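PDB 1CBK: 2-amino-4-hydroxy-6-hydroxymethyldihydropteridine pyrophosphokinase from Haemophilus influenzae, which probably catalyses the transfer of pyrophosphate from ATP to 6-hydroxymethyl-7,8-dihydropterin, a step in folate biosynthesis. Local coordinates for residues A[15-19]-A[54-58]; A[36-41]-A[126-131]; A[7-13]-A[91-97]; A[28-32]-A[62-66]. The contacts are given in a common frame with arbitrary orientation. Numbering follows the deposited sequence.

Interaction 1 (A[15-19]-A[54-58]); sequences PVEQL and YVNAV. With ROI (7,8-dihydro-7,7-dimethyl-6-hydroxypterin), chain D.
Val55, chi1 t, lies under the first turn of a helix, touching Pro15, Val16 and Leu19 at once. Its CG2 approaches Pro15 CB at 3.5 Å, and its CG1 lies 4.2 Å from Val16 CG2 and 3.8 Å from Leu19 CD2. Residues 15-19 are helical, with Leu19 N donating to Pro15 O at 3.0 Å, so Pro15 and Leu19 both aim their CB atoms at the strand. Residues 54-58 are extended. The two axes run nearly in the same direction, crossing at -26° with a closest approach of 8.4 Å, and the CA atoms of Pro15 and Val55 are 5.9 Å apart. Leu19, with chi1 off-well at -97° and chi2 p, extends its CD2 to 4.2 Å from Ala57 CB. No hydrogen bond links the segments; the contact is apolar and buries 225 Å². Strand alternation turns Asn56 (chi1 m) away from the helix and toward the bound pterin analogue. There Asn56 OD1 accepts from ROI N3 at 3.0 Å while Asn56 ND2 donates to ROI O4 at 2.8 Å. The Tyr54 ring presents one face to the ligand, its CG 3.2 Å from ROI N3. One strand thus carries helix packing on one face and pterin recognition on the other, an arrangement characteristic of the ferredoxin-like core of HPPK and its pterin pocket.

Interaction 2 (A[36-41]-A[126-131]); sequences TTSSFY and VPLFEI
This is a mixed polar and apolar contact between the break in strand 32-43 and the last turns of helix 122-131, which covers the sheet face remote from helix 15-27. Residues 36-37 are extended; Ser38 to Phe40 form the break (phi/psi near -70/177 at Ser38 and -69/166 at Ser39), and Tyr41 resumes the strand. Across from them 126-131 is helical, kinked where Pro127 has no amide hydrogen to bond to the preceding turn. The nearest CA atoms, those of Ser38 and Pro127, are 5.5 Å apart. Glu130, chi1 and chi2 both t, stretches its carboxylate to Ser39: OE1 accepts from Ser39 N at 2.9 Å and OE2 from Ser39 OG at 2.7 Å. Tyr41 (chi1 m) places its OH 2.9 Å from Glu130 OE1, a weak hydrogen bond that is not settled, while its CD1 lies 3.8 Å from Pro127 CG and its CE2 4.0 Å from Val126 CG1. Ile131, chi1 p, brings CG2 to 3.6 Å from Ser38 CA and CB to 4.0 Å from Thr36 CG2. The two-point bond from Glu130 gives the Ser39 amide an acceptor at the strand break, so a charged side chain supplies directional anchoring within otherwise apolar packing.

Interaction 3 (A[7-13]-A[91-97]); sequences ALGSNLN and ERTLDLD. With ROI (7,8-dihydro-7,7-dimethyl-6-hydroxypterin), chain D; SO4 (sulfate ion), chain C.
Arg92 NH1 forms a salt bridge with Asp95 OD2 at 2.9 Å and also donates to sulfate O2 at 2.8 Å, with Arg92 NH2 reaching sulfate O3 at 2.7 Å; Arg83 holds the other Asp95 oxygen. Between the segments, Ser10 OG (chi1 t) donates to Thr93 O at 2.6 Å, Asn11 N to Arg92 O at 3.1 Å, and Arg92 N to Asn11 OD1 at 3.0 Å. Beyond this loop the strands pair antiparallel, at 166°. Two pairs are hydrogen-bonded: Ala7 N to Asp97 O 2.8 Å and Asp97 N to Ala7 O 2.9 Å; Gly9 N to Asp95 O 3.1 Å and Asp95 N to Gly9 O 3.0 Å. Leu8 and Leu96 form the non-hydrogen-bonded pair between them. A CB on Gly9 would fall 2.4 Å from ROI O4, so the pterin analogue lies against bare backbone. On the opposite face Leu8 CG meets Leu96 CD2 at 3.6 Å. These leucines pack against helices 15-27 and 67-80, while strand 2-10 is flanked by outermost strand 95-101 and by strand 54-63.

Interaction 4 (A[28-32]-A[62-66]); sequences QLSNT and ETELS
Thr63 and Thr32 face each other as an antiparallel non-hydrogen-bonded pair, CA atoms 4.2 Å apart, where the turn after helix 15-27 meets the end of strand 54-63. Thr32, chi1 m, donates from OG1 to Ser30 O at 2.9 Å. Thr63 adopts chi1 t, which brings its OG1 2.9 Å from Thr32 OG1 and 3.2 Å from Asn31 O; its single proton can serve either acceptor. Thr63 OG1 also accepts from Leu65 N at 3.0 Å, making an ST turn that bends the chain out of the strand. Residues 29-32 form a type II beta turn, closed by a weak bond from Thr32 N to Leu29 O at 3.4 Å, with Ser30 at -61/146 and Asn31 at 54/34. Asn31 O accepts from Glu64 N at 2.9 Å. Asn31 and Glu64, both chi1 m, bring their CB atoms to 4.1 Å. Leu65 takes the mt rotamer, placing CD1 3.6 Å from Thr32 OG1 and CD2 3.9 Å from Ser30 O; Leu29, also mt, reaches Leu65 CD1 with its own CD1 at 4.5 Å. Both leucines also touch helix 67-80, for which Ser66 (chi1 p) is the N-cap. The junction is therefore held by uncharged groups: one backbone hydrogen bond, Glu64 to Asn31, and two threonine hydroxyls that meet backbone carbonyls and the Leu65 amide, beside a small apolar patch directed at the helix.

From the N terminus, residues 7-13, 15-19, 28-32 and 36-41 open interactions 3, 1, 4 and 2 in turn. Interaction 1 closes first, at 54-58, tying the first helix to strand 54-63. Interaction 4 crosses it, closing at 62-66 where the same strand ends, with the two contact centres about 22 Å apart. Interaction 3 closes at 91-97 and encloses both, joining the outermost strand 95-101 to strand 2-10. Interaction 2 closes last, at 126-131, crosses the other three and brings helix 122-131 onto the sheet. Backbone pairing of 54-58 with 7-13 on one side and with 36-41 on the other places interactions 1, 2 and 3 on one continuous sheet; interactions 1 and 3 share the pterin pocket.

Interaction 1 (A[15-19]-A[54-58])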
# COMPACT_ATOMS: atom_id res chain seq x y z
N PRO A 15 10.94 14.81 -14.53
CA PRO A 15 9.76 14.70 -13.68
C PRO A 15 8.96 15.98 -13.47
O PRO A 15 7.75 15.98 -13.62
CB PRO A 15 10.33 14.17 -12.36
CG PRO A 15 11.48 13.33 -12.79
CD PRO A 15 12.11 14.14 -13.90
N VAL A 16 9.64 17.09 -13.17
CA VAL A 16 8.94 18.37 -12.96
C VAL A 16 8.17 18.78 -14.23
O VAL A 16 7.04 19.26 -14.13
CB VAL A 16 9.93 19.48 -12.54
CG1 VAL A 16 9.23 20.83 -12.45
CG2 VAL A 16 10.59 19.14 -11.21
N GLU A 17 8.78 18.60 -15.40
CA GLU A 17 8.13 18.92 -16.66
C GLU A 17 6.94 17.98 -16.93
O GLU A 17 5.88 18.42 -17.42
CB GLU A 17 9.14 18.86 -17.81
CG GLU A 17 8.61 19.27 -19.17
CD GLU A 17 9.68 19.22 -20.26
OE1 GLU A 17 9.91 18.13 -20.81
OE2 GLU A 17 10.33 20.24 -20.54
N GLN A 18 7.10 16.70 -16.64
CA GLN A 18 6.01 15.73 -16.79
C GLN A 18 4.78 16.15 -15.94
O GLN A 18 3.64 16.07 -16.40
CB GLN A 18 6.47 14.33 -16.35
CG GLN A 18 7.62 13.77 -17.17
CD GLN A 18 7.18 13.17 -18.49
OE1 GLN A 18 5.99 12.97 -18.74
NE2 GLN A 18 8.16 12.85 -19.35
N LEU A 19 5.02 16.57 -14.71
CA LEU A 19 3.95 17.02 -13.81
C LEU A 19 3.29 18.30 -14.33
O LEU A 19 2.07 18.39 -14.34
CB LEU A 19 4.46 17.19 -12.37
CG LEU A 19 4.20 16.00 -11.43
CD1 LEU A 19 4.58 14.67 -12.02
CD2 LEU A 19 4.91 16.23 -10.12
N TYR A 54 11.55 10.46 -6.88
CA TYR A 54 10.34 10.89 -7.56
C TYR A 54 9.99 12.32 -7.26
O TYR A 54 10.50 12.89 -6.29
CB TYR A 54 9.16 10.04 -7.11
CG TYR A 54 9.10 8.68 -7.75
CD1 TYR A 54 9.97 7.65 -7.35
CD2 TYR A 54 8.18 8.43 -8.76
CE1 TYR A 54 9.89 6.38 -7.97
CE2 TYR A 54 8.10 7.18 -9.37
CZ TYR A 54 8.94 6.17 -8.98
OH TYR A 54 8.82 4.96 -9.61
N VAL A 55 9.19 12.92 -8.14
CA VAL A 55 8.64 14.27 -7.91
C VAL A 55 7.12 13.96 -7.81
O VAL A 55 6.56 13.28 -8.69
CB VAL A 55 8.98 15.29 -9.02
CG1 VAL A 55 8.35 16.66 -8.68
CG2 VAL A 55 10.49 15.48 -9.11
N ASN A 56 6.52 14.37 -6.69
CA ASN A 56 5.12 14.12 -6.39
C ASN A 56 4.29 15.35 -6.08
O ASN A 56 4.80 16.34 -5.59
CB ASN A 56 5.02 13.18 -5.17
CG ASN A 56 5.39 11.75 -5.50
OD1 ASN A 56 6.46 11.28 -5.12
ND2 ASN A 56 4.50 11.03 -6.16
N ALA A 57 2.99 15.26 -6.36
CA ALA A 57 2.08 16.35 -6.08
C ALA A 57 0.68 15.77 -6.04
O ALA A 57 0.46 14.59 -6.37
CB ALA A 57 2.17 17.46 -7.16
N VAL A 58 -0.26 16.59 -5.58
CA VAL A 58 -1.68 16.22 -5.49
C VAL A 58 -2.42 17.45 -6.00
O VAL A 58 -2.11 18.58 -5.59
CB VAL A 58 -2.16 15.90 -4.01
CG1 VAL A 58 -3.68 15.62 -3.99
CG2 VAL A 58 -1.43 14.65 -3.45
N1 ROI D . 7.90 6.25 -5.06
C2 ROI D . 7.73 7.60 -4.86
N2 ROI D . 8.56 8.21 -3.97
N3 ROI D . 6.79 8.34 -5.50
C4 ROI D . 5.93 7.78 -6.37
O4 ROI D . 5.09 8.45 -7.00
C4A ROI D . 6.00 6.37 -6.60
N5 ROI D . 5.18 5.79 -7.42
C6 ROI D . 5.19 4.43 -7.70
C7 ROI D . 6.12 3.51 -6.86
C16 ROI D . 5.31 2.81 -5.70
C15 ROI D . 6.84 2.50 -7.76
N8 ROI D . 7.17 4.28 -6.12
C8A ROI D . 7.07 5.64 -5.89
O9 ROI D . 4.41 4.05 -8.62

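Interaction 2 (A[36-41]-A[126-131])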
# COMPACT_ATOMS: atom_id res chain seq x y z
N THR A 36 -6.62 23.81 -7.31
CA THR A 36 -5.33 24.14 -6.72
C THR A 36 -4.47 22.88 -6.82
O THR A 36 -5.00 21.79 -7.05
CB THR A 36 -5.50 24.60 -5.23
OG1 THR A 36 -4.26 25.12 -4.72
CG2 THR A 36 -5.96 23.46 -4.35
N THR A 37 -3.16 23.06 -6.68
CA THR A 37 -2.18 21.99 -6.74
C THR A 37 -1.21 22.24 -5.58
O THR A 37 -0.86 23.38 -5.30
CB THR A 37 -1.38 22.03 -8.08
OG1 THR A 37 -2.29 22.01 -9.18
CG2 THR A 37 -0.43 20.82 -8.18
N SER A 38 -0.82 21.17 -4.91
CA SER A 38 0.11 21.26 -3.81
C SER A 38 1.49 21.62 -4.39
O SER A 38 1.64 21.73 -5.61
CB SER A 38 0.24 19.88 -3.16
OG SER A 38 0.83 18.97 -4.09
N SER A 39 2.47 21.80 -3.50
CA SER A 39 3.86 22.04 -3.88
C SER A 39 4.35 20.71 -4.49
O SER A 39 3.68 19.67 -4.34
CB SER A 39 4.70 22.32 -2.63
OG SER A 39 4.30 23.52 -1.98
N PHE A 40 5.49 20.73 -5.17
CA PHE A 40 6.08 19.54 -5.77
C PHE A 40 7.09 19.04 -4.73
O PHE A 40 7.90 19.84 -4.21
CB PHE A 40 6.80 19.88 -7.08
CG PHE A 40 5.88 20.07 -8.27
CD1 PHE A 40 4.51 20.28 -8.12
CD2 PHE A 40 6.41 20.08 -9.57
CE1 PHE A 40 3.68 20.49 -9.23
CE2 PHE A 40 5.59 20.30 -10.69
CZ PHE A 40 4.23 20.51 -10.53
N TYR A 41 7.06 17.74 -4.43
CA TYR A 41 7.94 17.17 -3.41
C TYR A 41 8.82 16.12 -4.03
O TYR A 41 8.28 15.25 -4.71
CB TYR A 41 7.12 16.48 -2.30
CG TYR A 41 6.28 17.42 -1.47
CD1 TYR A 41 5.05 17.88 -1.93
CD2 TYR A 41 6.75 17.88 -0.24
CE1 TYR A 41 4.31 18.80 -1.20
CE2 TYR A 41 6.02 18.80 0.50
CZ TYR A 41 4.81 19.26 0.02
OH TYR A 41 4.10 20.20 0.72
N VAL A 126 1.21 13.99 2.64
CA VAL A 126 1.75 15.30 2.98
C VAL A 126 1.23 16.38 2.01
O VAL A 126 0.81 17.47 2.46
CB VAL A 126 3.29 15.28 3.09
CG1 VAL A 126 3.87 16.68 3.09
CG2 VAL A 126 3.69 14.51 4.34
N PRO A 127 1.29 16.13 0.68
CA PRO A 127 0.79 17.10 -0.32
C PRO A 127 -0.75 17.30 -0.17
O PRO A 127 -1.25 18.41 -0.32
CB PRO A 127 1.10 16.44 -1.67
CG PRO A 127 2.16 15.49 -1.40
CD PRO A 127 2.10 15.07 0.04
N LEU A 128 -1.50 16.22 0.05
CA LEU A 128 -2.96 16.32 0.24
C LEU A 128 -3.29 17.23 1.44
O LEU A 128 -4.15 18.10 1.35
CB LEU A 128 -3.59 14.92 0.43
CG LEU A 128 -5.13 14.82 0.59
CD1 LEU A 128 -5.83 15.45 -0.61
CD2 LEU A 128 -5.55 13.37 0.73
N PHE A 129 -2.57 17.03 2.55
CA PHE A 129 -2.77 17.82 3.77
C PHE A 129 -2.49 19.29 3.52
O PHE A 129 -3.15 20.17 4.09
CB PHE A 129 -1.87 17.28 4.88
CG PHE A 129 -1.94 18.07 6.16
CD1 PHE A 129 -3.14 18.24 6.83
CD2 PHE A 129 -0.78 18.62 6.70
CE1 PHE A 129 -3.20 18.97 8.04
CE2 PHE A 129 -0.82 19.34 7.89
CZ PHE A 129 -2.04 19.52 8.57
N GLU A 130 -1.53 19.56 2.64
CA GLU A 130 -1.19 20.95 2.32
C GLU A 130 -2.36 21.69 1.65
O GLU A 130 -2.56 22.88 1.88
CB GLU A 130 0.06 20.99 1.43
CG GLU A 130 0.49 22.40 0.99
CD GLU A 130 1.64 22.39 -0.02
OE1 GLU A 130 1.84 21.36 -0.69
OE2 GLU A 130 2.34 23.43 -0.16
N ILE A 131 -3.15 21.01 0.83
CA ILE A 131 -4.26 21.66 0.14
C ILE A 131 -5.65 21.32 0.67
O ILE A 131 -6.64 21.78 0.11
CB ILE A 131 -4.26 21.39 -1.41
CG1 ILE A 131 -4.50 19.91 -1.72
CG2 ILE A 131 -2.94 21.84 -2.02
CD1 ILE A 131 -4.51 19.60 -3.21

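Interaction 3 (A[7-13]-A[91-97])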
# COMPACT_ATOMS: atom_id res chain seq x y z
N ALA A 7 -3.52 12.22 -7.53
CA ALA A 7 -2.12 12.10 -7.14
C ALA A 7 -1.28 11.99 -8.42
O ALA A 7 -1.67 11.31 -9.36
CB ALA A 7 -1.91 10.84 -6.26
N LEU A 8 -0.17 12.71 -8.46
CA LEU A 8 0.73 12.68 -9.62
C LEU A 8 2.15 12.33 -9.17
O LEU A 8 2.63 12.84 -8.17
CB LEU A 8 0.78 14.05 -10.34
CG LEU A 8 -0.49 14.77 -10.81
CD1 LEU A 8 -1.09 15.60 -9.67
CD2 LEU A 8 -0.13 15.65 -12.00
N GLY A 9 2.83 11.51 -9.96
CA GLY A 9 4.20 11.14 -9.62
C GLY A 9 5.01 10.85 -10.87
O GLY A 9 4.44 10.46 -11.89
N SER A 10 6.32 11.07 -10.81
CA SER A 10 7.19 10.80 -11.96
C SER A 10 8.63 10.77 -11.52
O SER A 10 9.00 11.50 -10.60
CB SER A 10 7.06 11.91 -13.03
OG SER A 10 8.09 11.84 -14.03
N ASN A 11 9.43 9.91 -12.12
CA ASN A 11 10.86 9.90 -11.81
C ASN A 11 11.70 9.67 -13.08
O ASN A 11 12.88 9.34 -12.99
CB ASN A 11 11.24 8.88 -10.71
CG ASN A 11 11.29 7.44 -11.20
OD1 ASN A 11 10.59 7.05 -12.13
ND2 ASN A 11 12.06 6.62 -10.51
N LEU A 12 11.11 9.94 -14.25
CA LEU A 12 11.80 9.69 -15.50
C LEU A 12 11.53 10.77 -16.55
O LEU A 12 10.42 11.32 -16.62
CB LEU A 12 11.35 8.32 -16.05
CG LEU A 12 12.26 7.16 -16.47
CD1 LEU A 12 11.57 6.36 -17.56
CD2 LEU A 12 13.63 7.61 -16.96
N ASN A 13 12.56 11.12 -17.32
CA ASN A 13 12.45 12.12 -18.38
C ASN A 13 11.92 13.48 -17.93
O ASN A 13 10.90 13.96 -18.44
CB ASN A 13 11.60 11.58 -19.55
CG ASN A 13 12.24 10.38 -20.25
OD1 ASN A 13 13.42 10.07 -20.05
ND2 ASN A 13 11.46 9.70 -21.09
N GLU A 91 10.98 2.79 -12.50
CA GLU A 91 10.87 4.04 -13.25
C GLU A 91 9.63 4.22 -14.14
O GLU A 91 9.26 3.33 -14.89
CB GLU A 91 12.13 4.25 -14.10
CG GLU A 91 13.46 4.15 -13.34
CD GLU A 91 14.02 2.72 -13.22
OE1 GLU A 91 13.35 1.73 -13.57
OE2 GLU A 91 15.18 2.61 -12.75
N ARG A 92 9.04 5.41 -14.11
CA ARG A 92 7.88 5.73 -14.93
C ARG A 92 7.91 7.24 -15.19
O ARG A 92 8.25 8.02 -14.30
CB ARG A 92 6.58 5.37 -14.19
CG ARG A 92 6.41 6.19 -12.90
CD ARG A 92 5.67 5.42 -11.84
NE ARG A 92 6.33 4.15 -11.60
CZ ARG A 92 5.69 2.99 -11.60
NH1 ARG A 92 4.36 2.96 -11.78
NH2 ARG A 92 6.36 1.87 -11.38
N THR A 93 7.55 7.64 -16.40
CA THR A 93 7.54 9.06 -16.75
C THR A 93 6.37 9.80 -16.09
O THR A 93 6.46 11.00 -15.84
CB THR A 93 7.47 9.25 -18.27
OG1 THR A 93 6.34 8.55 -18.78
CG2 THR A 93 8.75 8.70 -18.97
N LEU A 94 5.27 9.09 -15.80
CA LEU A 94 4.10 9.70 -15.18
C LEU A 94 3.03 8.70 -14.74
O LEU A 94 2.74 7.73 -15.44
CB LEU A 94 3.42 10.68 -16.18
CG LEU A 94 2.13 11.40 -15.74
CD1 LEU A 94 2.49 12.56 -14.80
CD2 LEU A 94 1.38 11.92 -16.95
N ASP A 95 2.45 8.96 -13.57
CA ASP A 95 1.34 8.17 -13.04
C ASP A 95 0.33 9.20 -12.49
O ASP A 95 0.72 10.10 -11.77
CB ASP A 95 1.78 7.27 -11.86
CG ASP A 95 2.01 5.83 -12.28
OD1 ASP A 95 1.86 5.50 -13.46
OD2 ASP A 95 2.36 5.02 -11.40
N LEU A 96 -0.93 9.07 -12.92
CA LEU A 96 -2.03 9.93 -12.47
C LEU A 96 -2.97 8.96 -11.76
O LEU A 96 -3.34 7.95 -12.34
CB LEU A 96 -2.76 10.57 -13.66
CG LEU A 96 -1.90 11.51 -14.51
CD1 LEU A 96 -2.75 12.15 -15.60
CD2 LEU A 96 -1.27 12.57 -13.61
N ASP A 97 -3.33 9.24 -10.51
CA ASP A 97 -4.21 8.34 -9.75
C ASP A 97 -5.36 9.09 -9.05
O ASP A 97 -5.13 10.11 -8.42
CB ASP A 97 -3.41 7.60 -8.66
CG ASP A 97 -2.45 6.57 -9.22
OD1 ASP A 97 -2.90 5.66 -9.95
OD2 ASP A 97 -1.24 6.65 -8.90
N1 ROI D . 7.90 6.25 -5.06
C2 ROI D . 7.73 7.60 -4.86
N2 ROI D . 8.56 8.21 -3.97
N3 ROI D . 6.79 8.34 -5.50
C4 ROI D . 5.93 7.78 -6.37
O4 ROI D . 5.09 8.45 -7.00
C4A ROI D . 6.00 6.37 -6.60
N5 ROI D . 5.18 5.79 -7.42
C6 ROI D . 5.19 4.43 -7.70
C7 ROI D . 6.12 3.51 -6.86
C16 ROI D . 5.31 2.81 -5.70
C15 ROI D . 6.84 2.50 -7.76
N8 ROI D . 7.17 4.28 -6.12
C8A ROI D . 7.07 5.64 -5.89
O9 ROI D . 4.41 4.05 -8.62
S SO4 C . 3.64 -0.71 -11.05
O1 SO4 C . 3.07 -1.27 -9.69
O2 SO4 C . 2.80 0.61 -11.51
O3 SO4 C . 5.07 -0.40 -10.78
O4 SO4 C . 3.52 -1.80 -12.24

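Interaction 4 (A[28-32]-A[62-66])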
# COMPACT_ATOMS: atom_id res chain seq x y z
N GLN A 28 -7.37 21.46 -18.70
CA GLN A 28 -8.08 21.64 -19.98
C GLN A 28 -9.22 20.64 -20.25
O GLN A 28 -9.86 20.69 -21.29
CB GLN A 28 -7.07 21.60 -21.14
CG GLN A 28 -6.06 22.75 -21.11
CD GLN A 28 -5.03 22.66 -22.23
OE1 GLN A 28 -4.69 21.58 -22.71
NE2 GLN A 28 -4.47 23.81 -22.61
N LEU A 29 -9.45 19.71 -19.33
CA LEU A 29 -10.52 18.72 -19.49
C LEU A 29 -11.91 19.38 -19.49
O LEU A 29 -12.18 20.30 -18.73
CB LEU A 29 -10.45 17.68 -18.36
CG LEU A 29 -9.28 16.69 -18.37
CD1 LEU A 29 -9.36 15.79 -17.14
CD2 LEU A 29 -9.30 15.88 -19.66
N SER A 30 -12.78 18.90 -20.37
CA SER A 30 -14.14 19.43 -20.42
C SER A 30 -14.79 19.16 -19.07
O SER A 30 -14.49 18.15 -18.43
CB SER A 30 -14.97 18.69 -21.46
OG SER A 30 -14.42 18.84 -22.76
N ASN A 31 -15.66 20.08 -18.66
CA ASN A 31 -16.44 19.95 -17.43
C ASN A 31 -15.61 19.70 -16.20
O ASN A 31 -16.09 19.08 -15.25
CB ASN A 31 -17.48 18.84 -17.60
CG ASN A 31 -18.52 19.19 -18.64
OD1 ASN A 31 -18.93 20.34 -18.76
ND2 ASN A 31 -18.94 18.20 -19.43
N THR A 32 -14.41 20.27 -16.18
CA THR A 32 -13.48 20.08 -15.07
C THR A 32 -12.74 21.39 -14.87
O THR A 32 -12.46 22.10 -15.83
CB THR A 32 -12.49 18.95 -15.41
OG1 THR A 32 -13.23 17.78 -15.81
CG2 THR A 32 -11.59 18.62 -14.22
N GLU A 62 -12.69 20.13 -9.57
CA GLU A 62 -14.15 20.17 -9.43
C GLU A 62 -14.56 19.69 -10.79
O GLU A 62 -14.18 20.29 -11.80
CB GLU A 62 -14.64 21.59 -9.18
CG GLU A 62 -14.22 22.11 -7.80
CD GLU A 62 -14.54 23.60 -7.53
OE1 GLU A 62 -14.94 24.35 -8.46
OE2 GLU A 62 -14.37 24.02 -6.35
N THR A 63 -15.24 18.55 -10.86
CA THR A 63 -15.62 17.99 -12.13
C THR A 63 -17.04 17.45 -12.17
O THR A 63 -17.64 17.13 -11.12
CB THR A 63 -14.62 16.86 -12.53
OG1 THR A 63 -14.87 16.43 -13.87
CG2 THR A 63 -14.76 15.66 -11.62
N GLU A 64 -17.56 17.35 -13.38
CA GLU A 64 -18.89 16.80 -13.61
C GLU A 64 -18.72 15.48 -14.35
O GLU A 64 -19.71 14.83 -14.68
CB GLU A 64 -19.78 17.78 -14.37
CG GLU A 64 -20.01 19.07 -13.56
CD GLU A 64 -21.11 19.97 -14.11
OE1 GLU A 64 -21.66 19.66 -15.20
OE2 GLU A 64 -21.45 20.97 -13.45
N LEU A 65 -17.47 15.09 -14.59
CA LEU A 65 -17.18 13.81 -15.24
C LEU A 65 -17.47 12.70 -14.22
O LEU A 65 -17.23 12.87 -13.02
CB LEU A 65 -15.70 13.71 -15.69
CG LEU A 65 -15.13 14.68 -16.75
CD1 LEU A 65 -13.62 14.44 -16.97
CD2 LEU A 65 -15.87 14.52 -18.06
N SER A 66 -18.04 11.59 -14.70
CA SER A 66 -18.33 10.44 -13.84
C SER A 66 -16.97 9.81 -13.48
O SER A 66 -15.95 10.12 -14.11
CB SER A 66 -19.20 9.43 -14.59
OG SER A 66 -18.44 8.74 -15.56